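Long-range contacts in F5/8 type C domain protein (Bacteroides ovatus, PDB 4ZRX), which is a putative alpha-L-fucosidase, probably hydrolysing alpha-L-fucosides with a TIM-barrel domain, and also carries an F5/8 type C domain of a kind that often binds carbohydrate: residues F102-T110 / F164-L172; M217-R225 / E238-Y249. All coordinates share one frame; numbering follows the deposited sequence. Where two conformers were deposited one is given.

Interaction 1 (F102-T110 / F164-L172); sequences FCLWPTATT and FFIRQLTEL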
loop_
_atom_site.group_PDB
_atom_site.type_symbol
_atom_site.label_atom_id
_atom_site.label_comp_id
_atom_site.label_asym_id
_atom_site.label_seq_id
_atom_site.Cartn_x
_atom_site.Cartn_y
_atom_site.Cartn_z
ATOM N N PHE A 102 -13.418 19.789 8.936
ATOM C CA PHE A 102 -14.829 19.451 8.884
ATOM C C PHE A 102 -15.159 18.140 9.612
ATOM O O PHE A 102 -14.648 17.104 9.260
ATOM C CB PHE A 102 -15.313 19.388 7.433
ATOM C CG PHE A 102 -16.781 19.107 7.329
ATOM C CD1 PHE A 102 -17.725 20.131 7.537
ATOM C CD2 PHE A 102 -17.235 17.846 7.017
ATOM C CE1 PHE A 102 -19.091 19.849 7.435
ATOM C CE2 PHE A 102 -18.585 17.595 6.941
ATOM C CZ PHE A 102 -19.493 18.586 7.138
ATOM N N CYS A 103 -15.961 18.214 10.664
ATOM C CA CYS A 103 -16.253 17.040 11.494
ATOM C C CYS A 103 -17.446 16.281 10.956
ATOM O O CYS A 103 -18.524 16.858 10.740
ATOM C CB CYS A 103 -16.502 17.454 12.923
ATOM S SG CYS A 103 -15.050 18.203 13.620
ATOM N N LEU A 104 -17.289 14.943 10.847
ATOM C CA LEU A 104 -18.358 14.045 10.418
ATOM C C LEU A 104 -19.396 13.628 11.468
ATOM O O LEU A 104 -20.274 12.861 11.174
ATOM C CB LEU A 104 -17.718 12.764 9.819
ATOM C CG LEU A 104 -16.945 12.923 8.521
ATOM C CD1 LEU A 104 -16.595 11.579 7.987
ATOM C CD2 LEU A 104 -17.738 13.647 7.512
ATOM N N TRP A 105 -19.287 14.172 12.669
ATOM C CA TRP A 105 -20.217 13.958 13.735
ATOM C C TRP A 105 -20.532 15.367 14.316
ATOM O O TRP A 105 -19.710 16.319 14.208
ATOM C CB TRP A 105 -19.629 13.061 14.810
ATOM C CG TRP A 105 -18.622 13.718 15.718
ATOM C CD1 TRP A 105 -18.797 13.982 17.025
ATOM C CD2 TRP A 105 -17.241 14.065 15.431
ATOM N NE1 TRP A 105 -17.688 14.563 17.549
ATOM C CE2 TRP A 105 -16.708 14.619 16.603
ATOM C CE3 TRP A 105 -16.421 13.997 14.296
ATOM C CZ2 TRP A 105 -15.399 15.107 16.691
ATOM C CZ3 TRP A 105 -15.127 14.543 14.354
ATOM C CH2 TRP A 105 -14.627 15.068 15.553
ATOM N N PRO A 106 -21.711 15.488 14.933
ATOM C CA PRO A 106 -22.144 16.809 15.471
ATOM C C PRO A 106 -21.437 17.117 16.770
ATOM O O PRO A 106 -22.026 17.004 17.881
ATOM C CB PRO A 106 -23.642 16.620 15.715
ATOM C CG PRO A 106 -23.831 15.135 15.935
ATOM C CD PRO A 106 -22.767 14.465 15.021
ATOM N N THR A 107 -20.186 17.485 16.662
ATOM C CA THR A 107 -19.362 17.830 17.805
ATOM C C THR A 107 -19.891 19.083 18.527
ATOM O O THR A 107 -20.361 20.025 17.913
ATOM C CB THR A 107 -17.927 18.053 17.353
ATOM O OG1 THR A 107 -17.075 18.392 18.454
ATOM C CG2 THR A 107 -17.798 19.113 16.285
ATOM N N ALA A 108 -19.717 19.117 19.836
ATOM C CA ALA A 108 -20.014 20.332 20.623
ATOM C C ALA A 108 -18.921 21.387 20.421
ATOM O O ALA A 108 -19.062 22.525 20.852
ATOM C CB ALA A 108 -20.097 19.974 22.122
ATOM N N THR A 109 -17.818 21.048 19.734
ATOM C CA THR A 109 -16.639 21.914 19.710
ATOM C C THR A 109 -16.641 22.992 18.635
ATOM O O THR A 109 -15.906 23.994 18.758
ATOM C CB THR A 109 -15.347 21.128 19.487
ATOM O OG1 THR A 109 -15.408 20.404 18.233
ATOM C CG2 THR A 109 -15.094 20.177 20.611
ATOM N N THR A 110 -17.404 22.768 17.583
ATOM C CA THR A 110 -17.357 23.665 16.401
ATOM C C THR A 110 -18.625 23.505 15.614
ATOM O O THR A 110 -19.286 22.459 15.685
ATOM C CB THR A 110 -16.131 23.378 15.528
ATOM O OG1 THR A 110 -16.107 24.217 14.374
ATOM C CG2 THR A 110 -16.083 21.931 15.070
ATOM N N PHE A 164 -9.374 21.754 22.828
ATOM C CA PHE A 164 -10.373 21.576 21.755
ATOM C C PHE A 164 -10.248 20.167 21.150
ATOM O O PHE A 164 -11.234 19.453 20.973
ATOM C CB PHE A 164 -10.062 22.681 20.702
ATOM C CG PHE A 164 -10.872 22.606 19.397
ATOM C CD1 PHE A 164 -12.102 23.224 19.274
ATOM C CD2 PHE A 164 -10.361 21.941 18.306
ATOM C CE1 PHE A 164 -12.800 23.172 18.048
ATOM C CE2 PHE A 164 -11.003 21.909 17.148
ATOM C CZ PHE A 164 -12.245 22.491 17.012
ATOM N N PHE A 165 -9.018 19.818 20.870
ATOM C CA PHE A 165 -8.668 18.494 20.321
ATOM C C PHE A 165 -9.056 17.385 21.255
ATOM O O PHE A 165 -9.662 16.414 20.844
ATOM C CB PHE A 165 -7.210 18.435 19.973
ATOM C CG PHE A 165 -6.831 17.237 19.064
ATOM C CD1 PHE A 165 -7.070 17.301 17.695
ATOM C CD2 PHE A 165 -6.330 16.083 19.604
ATOM C CE1 PHE A 165 -6.754 16.236 16.881
ATOM C CE2 PHE A 165 -5.979 15.007 18.791
ATOM C CZ PHE A 165 -6.213 15.097 17.411
ATOM N N ILE A 166 -8.764 17.550 22.557
ATOM C CA ILE A 166 -9.152 16.542 23.510
ATOM C C ILE A 166 -10.651 16.458 23.564
ATOM O O ILE A 166 -11.182 15.375 23.755
ATOM C CB ILE A 166 -8.514 16.828 24.935
ATOM C CG1 ILE A 166 -7.018 16.520 24.840
ATOM C CG2 ILE A 166 -9.165 15.974 26.020
ATOM C CD1 ILE A 166 -6.214 16.974 26.044
ATOM N N ARG A 167 -11.372 17.600 23.476
ATOM C CA ARG A 167 -12.826 17.498 23.527
ATOM C C ARG A 167 -13.357 16.746 22.327
ATOM O O ARG A 167 -14.236 15.907 22.489
ATOM C CB ARG A 167 -13.510 18.852 23.690
ATOM C CG ARG A 167 -13.460 19.299 25.097
ATOM C CD ARG A 167 -13.864 20.768 25.191
ATOM N NE ARG A 167 -15.159 21.094 24.576
ATOM C CZ ARG A 167 -15.359 22.147 23.768
ATOM N NH1 ARG A 167 -14.345 22.917 23.402
ATOM N NH2 ARG A 167 -16.567 22.413 23.302
ATOM N N GLN A 168 -12.801 16.984 21.139
ATOM C CA GLN A 168 -13.185 16.174 19.954
ATOM C C GLN A 168 -12.906 14.677 20.101
ATOM O O GLN A 168 -13.766 13.806 19.824
ATOM C CB GLN A 168 -12.492 16.699 18.711
ATOM C CG GLN A 168 -12.971 18.079 18.315
ATOM C CD GLN A 168 -12.430 18.546 16.962
ATOM O OE1 GLN A 168 -11.358 18.114 16.504
ATOM N NE2 GLN A 168 -13.109 19.495 16.359
ATOM N N LEU A 169 -11.724 14.401 20.603
ATOM C CA LEU A 169 -11.237 13.022 20.823
ATOM C C LEU A 169 -12.082 12.318 21.831
ATOM O O LEU A 169 -12.435 11.202 21.664
ATOM C CB LEU A 169 -9.783 13.075 21.211
ATOM C CG LEU A 169 -9.063 11.755 21.503
ATOM C CD1 LEU A 169 -9.013 10.915 20.245
ATOM C CD2 LEU A 169 -7.685 12.098 22.029
ATOM N N THR A 170 -12.444 13.016 22.916
ATOM C CA THR A 170 -13.291 12.464 23.962
ATOM C C THR A 170 -14.654 12.129 23.419
ATOM O O THR A 170 -15.169 11.090 23.691
ATOM C CB THR A 170 -13.368 13.426 25.156
ATOM O OG1 THR A 170 -12.044 13.632 25.686
ATOM C CG2 THR A 170 -14.323 12.912 26.242
ATOM N N GLU A 171 -15.216 12.956 22.544
ATOM C CA GLU A 171 -16.499 12.567 21.953
ATOM C C GLU A 171 -16.392 11.252 21.168
ATOM O O GLU A 171 -17.224 10.297 21.299
ATOM C CB GLU A 171 -17.016 13.683 21.031
ATOM C CG GLU A 171 -17.436 14.900 21.784
ATOM C CD GLU A 171 -17.623 16.137 20.932
ATOM O OE1 GLU A 171 -17.045 16.230 19.778
ATOM O OE2 GLU A 171 -18.329 17.064 21.466
ATOM N N LEU A 172 -15.369 11.192 20.323
ATOM C CA LEU A 172 -15.170 10.029 19.461
ATOM C C LEU A 172 -14.913 8.755 20.232
ATOM O O LEU A 172 -15.308 7.683 19.789
ATOM C CB LEU A 172 -14.052 10.297 18.424
ATOM C CG LEU A 172 -14.314 11.392 17.382
ATOM C CD1 LEU A 172 -13.102 11.652 16.565
ATOM C CD2 LEU A 172 -15.449 10.952 16.502
HETATM O O HOH W 1 -14.902 24.919 21.068
#
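Phe-164 turns the edge of its ring to the loop, with CE1 3.3 Å from Thr-109 O, so the aromatic C-H edge faces a carbonyl oxygen while CB of Thr-109 rests beside the same carbon. One turn of helix later, Arg-167 and Thr-109 lie alongside each other and point opposite ways; in one of the two conformers of this arginine, the threonine methyl CG2 sits over the centre of the guanidinium face, and a water accepts from NH1 and donates to Thr-109 O. Gln-168 needs an amide with two different ends: NE2 donates to Thr-109 OG1 at 3.1 Å, nearly in the amide plane, while OE1 is taken by Lys-97. The hydroxyl of Thr-109 in turn donates a hydrogen bond to Thr-107 OG1, which also accepts from Thr-109 N in an ST turn.

Glu-171 ends this chain of bonds. Its OE1 receives Thr-107 OG1 (2.5 Å) on the syn lone pair and Trp-105 NE1 (2.9 Å) from above the carboxylate plane, the indole lying almost perpendicular to that plane (89°). OE2 takes Ala-108 N at 3.0 Å, and three donors thus fix the carboxylate's rotation. CG lies anti to the carbonyl carbon (chi1 -69°) and the chain runs out extended, long enough to bridge to the loop. Leu-172 completes the contact with a CH-pi interaction: CD2 stands 3.8 Å from the centroid of the six-membered ring of Trp-105, while Thr-107 CB lies over the opposite face. Leu-145 of strand 140-145 touches Trp-105, Gln-168 and Leu-172 alike. The arrangement is that of a TIM barrel, in which a loop following strand 91-97 packs on an outer helix of the next beta-alpha-beta crossover.

Interaction 2 (M217-R225 / E238-Y249); sequences MAIMGDDVR and EWNATVLTPGIY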
loop_
_atom_site.group_PDB
_atom_site.type_symbol
_atom_site.label_atom_id
_atom_site.label_comp_id
_atom_site.label_asym_id
_atom_site.label_seq_id
_atom_site.Cartn_x
_atom_site.Cartn_y
_atom_site.Cartn_z
HETATM N N MSE A 217 -2.464 3.967 19.528
HETATM C CA MSE A 217 -2.255 5.327 19.019
HETATM C C MSE A 217 -1.224 5.264 17.918
HETATM O O MSE A 217 -0.086 4.865 18.121
HETATM C CB MSE A 217 -1.804 6.261 20.147
HETATM C CG MSE A 217 -1.727 7.722 19.737
HETATM SE SE MSE A 217 -1.328 8.708 21.335
HETATM C CE MSE A 217 -0.614 10.392 20.751
ATOM N N ALA A 218 -1.655 5.593 16.690
ATOM C CA ALA A 218 -0.872 5.399 15.470
ATOM C C ALA A 218 -0.359 6.667 14.806
ATOM O O ALA A 218 -1.022 7.709 14.804
ATOM C CB ALA A 218 -1.728 4.645 14.484
ATOM N N ILE A 219 0.847 6.537 14.239
ATOM C CA ILE A 219 1.526 7.492 13.358
ATOM C C ILE A 219 2.189 8.526 14.254
ATOM O O ILE A 219 3.374 8.355 14.605
ATOM C CB ILE A 219 0.634 8.088 12.256
ATOM C CG1 ILE A 219 -0.222 7.007 11.598
ATOM C CG2 ILE A 219 1.469 8.903 11.290
ATOM C CD1 ILE A 219 0.523 5.819 10.934
HETATM N N MSE A 220 1.470 9.572 14.663
HETATM C CA MSE A 220 1.955 10.455 15.747
HETATM C C MSE A 220 1.439 9.774 17.001
HETATM O O MSE A 220 0.410 10.127 17.593
HETATM C CB MSE A 220 1.449 11.896 15.610
HETATM C CG MSE A 220 1.919 12.617 14.407
HETATM SE SE MSE A 220 3.855 12.662 14.204
HETATM C CE MSE A 220 4.241 13.657 15.764
ATOM N N GLY A 221 2.142 8.707 17.328
ATOM C CA GLY A 221 1.782 7.779 18.399
ATOM C C GLY A 221 3.001 6.896 18.645
ATOM O O GLY A 221 3.900 6.845 17.822
ATOM N N ASP A 222 3.062 6.188 19.767
ATOM C CA ASP A 222 4.154 5.235 19.965
ATOM C C ASP A 222 3.710 3.792 19.878
ATOM O O ASP A 222 4.540 2.882 20.117
ATOM C CB ASP A 222 4.885 5.473 21.315
ATOM C CG ASP A 222 4.007 5.333 22.510
ATOM O OD1 ASP A 222 2.849 4.860 22.453
ATOM O OD2 ASP A 222 4.590 5.697 23.612
ATOM N N ASP A 223 2.455 3.533 19.451
ATOM C CA ASP A 223 2.006 2.144 19.266
ATOM C C ASP A 223 2.251 1.609 17.854
ATOM O O ASP A 223 2.548 0.415 17.724
ATOM C CB ASP A 223 0.534 1.937 19.628
ATOM C CG ASP A 223 0.257 2.038 21.102
ATOM O OD1 ASP A 223 1.025 1.383 21.857
ATOM O OD2 ASP A 223 -0.751 2.697 21.450
ATOM N N VAL A 224 2.036 2.452 16.849
ATOM C CA VAL A 224 2.062 2.023 15.439
ATOM C C VAL A 224 2.803 3.074 14.620
ATOM O O VAL A 224 2.527 4.265 14.737
ATOM C CB VAL A 224 0.648 1.846 14.921
ATOM C CG1 VAL A 224 0.555 1.629 13.397
ATOM C CG2 VAL A 224 -0.104 0.690 15.598
ATOM N N ARG A 225 3.738 2.597 13.794
ATOM C CA ARG A 225 4.660 3.424 13.036
ATOM C C ARG A 225 4.210 3.452 11.572
ATOM O O ARG A 225 3.982 2.406 10.959
ATOM C CB ARG A 225 6.078 2.833 13.154
ATOM C CG ARG A 225 7.105 3.313 12.172
ATOM C CD ARG A 225 8.464 2.793 12.485
ATOM N NE ARG A 225 8.531 1.348 12.476
ATOM C CZ ARG A 225 8.876 0.567 11.462
ATOM N NH1 ARG A 225 9.166 1.053 10.258
ATOM N NH2 ARG A 225 8.898 -0.731 11.655
ATOM N N GLU A 238 12.377 -5.716 7.815
ATOM C CA GLU A 238 11.505 -4.866 8.617
ATOM C C GLU A 238 11.670 -5.194 10.098
ATOM O O GLU A 238 11.155 -6.246 10.577
ATOM C CB GLU A 238 10.059 -4.996 8.177
ATOM C CG GLU A 238 9.114 -3.961 8.844
ATOM C CD GLU A 238 9.311 -2.535 8.372
ATOM O OE1 GLU A 238 8.971 -2.185 7.208
ATOM O OE2 GLU A 238 9.848 -1.677 9.137
ATOM N N TRP A 239 12.410 -4.324 10.782
ATOM C CA TRP A 239 12.646 -4.387 12.241
ATOM C C TRP A 239 11.551 -3.601 12.957
ATOM O O TRP A 239 11.477 -2.380 12.850
ATOM C CB TRP A 239 14.005 -3.799 12.601
ATOM C CG TRP A 239 15.104 -4.728 12.289
ATOM C CD1 TRP A 239 15.968 -4.644 11.260
ATOM C CD2 TRP A 239 15.392 -5.969 12.951
ATOM N NE1 TRP A 239 16.773 -5.726 11.231
ATOM C CE2 TRP A 239 16.456 -6.557 12.260
ATOM C CE3 TRP A 239 14.851 -6.630 14.046
ATOM C CZ2 TRP A 239 16.993 -7.780 12.605
ATOM C CZ3 TRP A 239 15.374 -7.869 14.391
ATOM C CH2 TRP A 239 16.465 -8.420 13.662
ATOM N N ASN A 240 10.676 -4.313 13.656
ATOM C CA ASN A 240 9.692 -3.659 14.505
ATOM C C ASN A 240 10.191 -3.394 15.891
ATOM O O ASN A 240 9.584 -2.643 16.657
ATOM C CB ASN A 240 8.396 -4.433 14.435
ATOM C CG ASN A 240 7.701 -4.265 13.083
ATOM O OD1 ASN A 240 7.897 -3.236 12.399
ATOM N ND2 ASN A 240 6.952 -5.219 12.705
ATOM N N ALA A 241 11.297 -4.037 16.249
ATOM C CA ALA A 241 12.128 -3.612 17.355
ATOM C C ALA A 241 13.106 -2.601 16.708
ATOM O O ALA A 241 14.051 -2.989 16.027
ATOM C CB ALA A 241 12.903 -4.811 17.966
ATOM N N THR A 242 12.821 -1.316 16.867
ATOM C CA THR A 242 13.413 -0.280 16.043
ATOM C C THR A 242 14.049 0.830 16.870
ATOM O O THR A 242 13.636 1.125 18.029
ATOM C CB THR A 242 12.357 0.336 15.054
ATOM O OG1 THR A 242 13.000 1.344 14.292
ATOM C CG2 THR A 242 11.121 0.918 15.777
ATOM N N VAL A 243 15.098 1.407 16.310
ATOM C CA VAL A 243 15.754 2.580 16.900
ATOM C C VAL A 243 14.981 3.878 16.624
ATOM O O VAL A 243 15.320 4.946 17.179
ATOM C CB VAL A 243 17.182 2.714 16.381
ATOM C CG1 VAL A 243 17.969 1.493 16.674
ATOM C CG2 VAL A 243 17.233 3.023 14.878
ATOM N N LEU A 244 14.009 3.849 15.696
ATOM C CA LEU A 244 13.255 5.060 15.366
ATOM C C LEU A 244 12.411 5.511 16.548
ATOM O O LEU A 244 11.584 4.760 17.011
ATOM C CB LEU A 244 12.396 4.868 14.113
ATOM C CG LEU A 244 11.717 6.138 13.562
ATOM C CD1 LEU A 244 12.664 7.128 12.969
ATOM C CD2 LEU A 244 10.603 5.712 12.529
ATOM N N THR A 245 12.595 6.759 16.982
ATOM C CA THR A 245 11.944 7.269 18.158
ATOM C C THR A 245 10.580 7.797 17.695
ATOM O O THR A 245 10.511 8.661 16.798
ATOM C CB THR A 245 12.752 8.394 18.835
ATOM O OG1 THR A 245 14.037 7.919 19.213
ATOM C CG2 THR A 245 11.990 8.891 20.061
ATOM N N PRO A 246 9.495 7.337 18.324
ATOM C CA PRO A 246 8.182 7.912 18.044
ATOM C C PRO A 246 8.176 9.415 18.062
ATOM O O PRO A 246 8.735 10.034 18.990
ATOM C CB PRO A 246 7.287 7.315 19.136
ATOM C CG PRO A 246 7.862 5.979 19.317
ATOM C CD PRO A 246 9.372 6.172 19.217
ATOM N N GLY A 247 7.545 10.000 17.046
ATOM C CA GLY A 247 7.566 11.444 16.840
ATOM C C GLY A 247 6.922 12.251 17.958
ATOM O O GLY A 247 7.172 13.450 18.098
ATOM N N ILE A 248 6.077 11.604 18.753
ATOM C CA ILE A 248 5.393 12.281 19.828
ATOM C C ILE A 248 6.293 12.602 21.028
ATOM O O ILE A 248 5.850 13.318 21.921
ATOM C CB ILE A 248 4.173 11.515 20.317
ATOM C CG1 ILE A 248 4.543 10.086 20.759
ATOM C CG2 ILE A 248 3.082 11.556 19.231
ATOM C CD1 ILE A 248 3.553 9.516 21.666
ATOM N N TYR A 249 7.491 12.029 21.070
ATOM C CA TYR A 249 8.371 12.239 22.191
ATOM C C TYR A 249 9.194 13.471 21.892
ATOM O O TYR A 249 9.656 13.669 20.776
ATOM C CB TYR A 249 9.309 11.057 22.389
ATOM C CG TYR A 249 8.655 9.745 22.710
ATOM C CD1 TYR A 249 7.335 9.646 23.160
ATOM C CD2 TYR A 249 9.372 8.590 22.586
ATOM C CE1 TYR A 249 6.774 8.386 23.441
ATOM C CE2 TYR A 249 8.831 7.378 22.869
ATOM C CZ TYR A 249 7.552 7.269 23.292
ATOM O OH TYR A 249 7.083 6.026 23.599
HETATM O O HOH W 2 5.970 9.457 14.738
#
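Tyr-249 reaches back to Asp-222: its OH donates to Asp-222 OD2 (2.5 Å), which accepts on its anti lone pair, with ring and carboxylate planes 81° apart. The other oxygen, OD1, forms a salt bridge with Lys-10, so both ends of this buried acid are satisfied. Pro-246, whose rigid ring opens the type I turn 246-249, lays CG 3.6 Å from Asp-222 CB. Ile-248 packs its CG2 on the backbone of Met-220, 3.3 Å from the carbonyl carbon C, and meets the tip of Met-217 CE. Both methionines are selenomethionines. A water accepts from Gly-247 N and donates to Ile-219 O, joining the turn to the end of the strand.

Farther along, Arg-225 forms a salt bridge with Glu-238, end-on: NH1 and NH2 approach the single oxygen OE2 at 3.0 and 2.9 Å from the same face of its plane. A bend at chi3 (60°) brings the guanidinium there, and its NE is spent on Tyr-283 O, while Glu-238 OE1 pairs with Arg-235. The aliphatic part of the arginine is also used, CD lying 3.6 Å from Leu-244 CD2.

Strand 216-219 runs parallel to strand 181-184, and helix 201-211 covers its outer side, with Trp-201 touching both Met-220 and Ile-248. Strands 225-226 and 241-242 both pair with strand 279-290, the first parallel and the second antiparallel.

From the N terminus, the chain leaves strand 91-97, runs through the loop 102-110, and is met by helix 158-174 after 53 intervening residues that include helix 126-137 and strand 140-145; interaction 1 closes that long loop. Strand 181-184 and helix 201-211 follow before interaction 2 closes a much shorter excursion of 12 residues between 217-225 and 238-249. The two are in series and neither nest nor cross. Their centres lie 26 Å apart, though the nearest atoms are about 7 Å from each other. Phe-184 links them, touching Phe-165 of helix 158-174 and Met-217 of strand 216-219, as does helix 201-211, which packs against both regions of the barrel.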